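Local coordinates for protein aspartokinase (Synechocystis, PDB 3L76) that binds lysine and threonine at its ACT domains and probably phosphorylates the beta-carboxyl group of aspartate with ATP, the first step toward both, at residues A469-D474 against E499-Q504. Numbering follows the deposited sequence.
Sequences ANISVD and EGDSSQ. With LYS (lysine), chain F.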
loop_
_atom_site.group_PDB
_atom_site.type_symbol
_atom_site.label_atom_id
_atom_site.label_comp_id
_atom_site.label_asym_id
_atom_site.label_seq_id
_atom_site.Cartn_x
_atom_site.Cartn_y
_atom_site.Cartn_z
ATOM N N ALA A 469 11.480 -30.624 11.860
ATOM C CA ALA A 469 10.258 -30.912 11.120
ATOM C C ALA A 469 9.189 -29.863 11.418
ATOM O O ALA A 469 8.025 -30.031 11.079
ATOM C CB ALA A 469 9.733 -32.328 11.468
ATOM N N ASN A 470 9.584 -28.793 12.087
ATOM C CA ASN A 470 8.682 -27.679 12.331
ATOM C C ASN A 470 7.572 -27.983 13.326
ATOM O O ASN A 470 6.593 -27.244 13.424
ATOM C CB ASN A 470 8.083 -27.186 11.018
ATOM C CG ASN A 470 8.265 -25.707 10.819
ATOM O OD1 ASN A 470 8.230 -24.932 11.774
ATOM N ND2 ASN A 470 8.463 -25.299 9.572
ATOM N N ILE A 471 7.718 -29.068 14.069
ATOM C CA ILE A 471 6.772 -29.349 15.130
ATOM C C ILE A 471 7.152 -28.596 16.406
ATOM O O ILE A 471 8.248 -28.746 16.936
ATOM C CB ILE A 471 6.688 -30.846 15.430
ATOM C CG1 ILE A 471 6.245 -31.613 14.180
ATOM C CG2 ILE A 471 5.749 -31.089 16.612
ATOM C CD1 ILE A 471 6.405 -33.122 14.297
ATOM N N SER A 472 6.234 -27.775 16.886
ATOM C CA SER A 472 6.435 -27.031 18.112
ATOM C C SER A 472 5.938 -27.870 19.274
ATOM O O SER A 472 4.896 -28.513 19.179
ATOM C CB SER A 472 5.673 -25.698 18.060
ATOM O OG SER A 472 5.560 -25.114 19.348
ATOM N N VAL A 473 6.679 -27.850 20.377
ATOM C CA VAL A 473 6.329 -28.642 21.549
ATOM C C VAL A 473 5.772 -27.758 22.664
ATOM O O VAL A 473 6.292 -26.679 22.919
ATOM C CB VAL A 473 7.579 -29.361 22.089
ATOM C CG1 VAL A 473 7.324 -30.105 23.393
ATOM C CG2 VAL A 473 8.321 -30.153 21.011
ATOM N N ASP A 474 4.735 -28.235 23.343
ATOM C CA ASP A 474 4.044 -27.442 24.358
ATOM C C ASP A 474 4.552 -27.689 25.775
ATOM O O ASP A 474 4.624 -26.762 26.581
ATOM C CB ASP A 474 2.542 -27.710 24.312
ATOM C CG ASP A 474 1.773 -26.940 25.377
ATOM O OD1 ASP A 474 1.857 -25.696 25.406
ATOM O OD2 ASP A 474 1.067 -27.580 26.181
ATOM N N GLU A 499 -2.407 -32.585 18.660
ATOM C CA GLU A 499 -2.836 -33.879 18.113
ATOM C C GLU A 499 -2.547 -34.035 16.615
ATOM O O GLU A 499 -2.271 -35.132 16.144
ATOM C CB GLU A 499 -4.322 -34.110 18.384
ATOM C CG GLU A 499 -4.685 -34.111 19.848
ATOM C CD GLU A 499 -6.081 -34.654 20.109
ATOM O OE1 GLU A 499 -6.773 -35.025 19.137
ATOM O OE2 GLU A 499 -6.485 -34.713 21.293
ATOM N N GLY A 500 -2.621 -32.938 15.873
ATOM C CA GLY A 500 -2.244 -32.938 14.473
ATOM C C GLY A 500 -0.821 -33.385 14.211
ATOM O O GLY A 500 -0.530 -33.960 13.168
ATOM N N ASP A 501 0.070 -33.126 15.161
ATOM C CA ASP A 501 1.481 -33.455 15.004
ATOM C C ASP A 501 1.829 -34.806 15.634
ATOM O O ASP A 501 2.937 -35.312 15.468
ATOM C CB ASP A 501 2.352 -32.351 15.601
ATOM C CG ASP A 501 2.283 -31.069 14.811
ATOM O OD1 ASP A 501 2.248 -31.143 13.569
ATOM O OD2 ASP A 501 2.273 -29.987 15.430
ATOM N N SER A 502 0.872 -35.370 16.362
ATOM C CA SER A 502 1.021 -36.662 17.039
ATOM C C SER A 502 1.760 -37.706 16.213
ATOM O O SER A 502 2.848 -38.155 16.571
ATOM C CB SER A 502 -0.360 -37.219 17.379
ATOM O OG SER A 502 -0.436 -37.588 18.735
ATOM N N SER A 503 1.139 -38.094 15.108
ATOM C CA SER A 503 1.658 -39.142 14.251
ATOM C C SER A 503 3.040 -38.836 13.701
ATOM O O SER A 503 3.939 -39.659 13.813
ATOM C CB SER A 503 0.685 -39.412 13.106
ATOM O OG SER A 503 -0.543 -39.899 13.613
ATOM N N GLN A 504 3.212 -37.666 13.095
ATOM C CA GLN A 504 4.514 -37.315 12.542
ATOM C C GLN A 504 5.594 -37.322 13.624
ATOM O O GLN A 504 6.709 -37.780 13.396
ATOM C CB GLN A 504 4.468 -35.974 11.832
ATOM C CG GLN A 504 5.695 -35.706 10.966
ATOM C CD GLN A 504 5.800 -34.253 10.517
ATOM O OE1 GLN A 504 4.929 -33.431 10.807
ATOM N NE2 GLN A 504 6.876 -33.932 9.818
HETATM N N LYS F . 7.195 -24.368 21.860
HETATM C CA LYS F . 8.605 -24.488 22.251
HETATM C C LYS F . 9.388 -25.492 21.415
HETATM O O LYS F . 8.774 -26.363 20.756
HETATM C CB LYS F . 8.726 -24.827 23.746
HETATM C CG LYS F . 8.209 -23.728 24.670
HETATM C CD LYS F . 7.937 -24.222 26.083
HETATM C CE LYS F . 6.555 -24.835 26.193
HETATM N NZ LYS F . 5.682 -24.113 27.167
HETATM O OXT LYS F . 10.644 -25.421 21.401
HETATM O O HOH W 1 3.812 -27.369 15.053
HETATM O O HOH W 2 2.467 -29.189 18.153
#
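I471 lays its branched side chain over two residues of helix 499-512, D501 and Q504, which lie a turn apart. Its methyl CG2 rests on the aliphatic part of D501, 3.8 Å from CB, and the two side chains run past each other in opposite directions. With CG1 turned beside the backbone N (chi1 -60°), the other branch passes along the D501 carboxylate and carries CD1 to the amide of Q504, 3.8 Å from OE1. Q504, extended beyond CG, brings its NE2 to within 3.7 Å of the methyl CB of A469. A469 and I471 also touch I508, further along the same helix. No direct hydrogen bond spans the two segments; water does the polar work. One water, 3.1 Å from D501 OD2, also bonds N470 O and S472 N, and a second links that OD2 to S472 O. All this lies within one ACT domain, where the loop leaving helix 458-468 through a Schellman motif, with N470 at positive phi as C-prime residue, leads into strand 475-479 and meets the domain's other helix. An alanine in place of I471 would probably open a gap against D501 and Q504, leaving A469 and the two waters to join the loop to the helix. Just beyond, the loop lines a pocket for free lysine, completed by residues such as S392 and A372. V473 N gives a nearly straight bond (169°) to the ligand carboxylate O at 2.6 Å, while the ligand alpha-amino N donates to V473 O at 2.7 Å and to S472 OG.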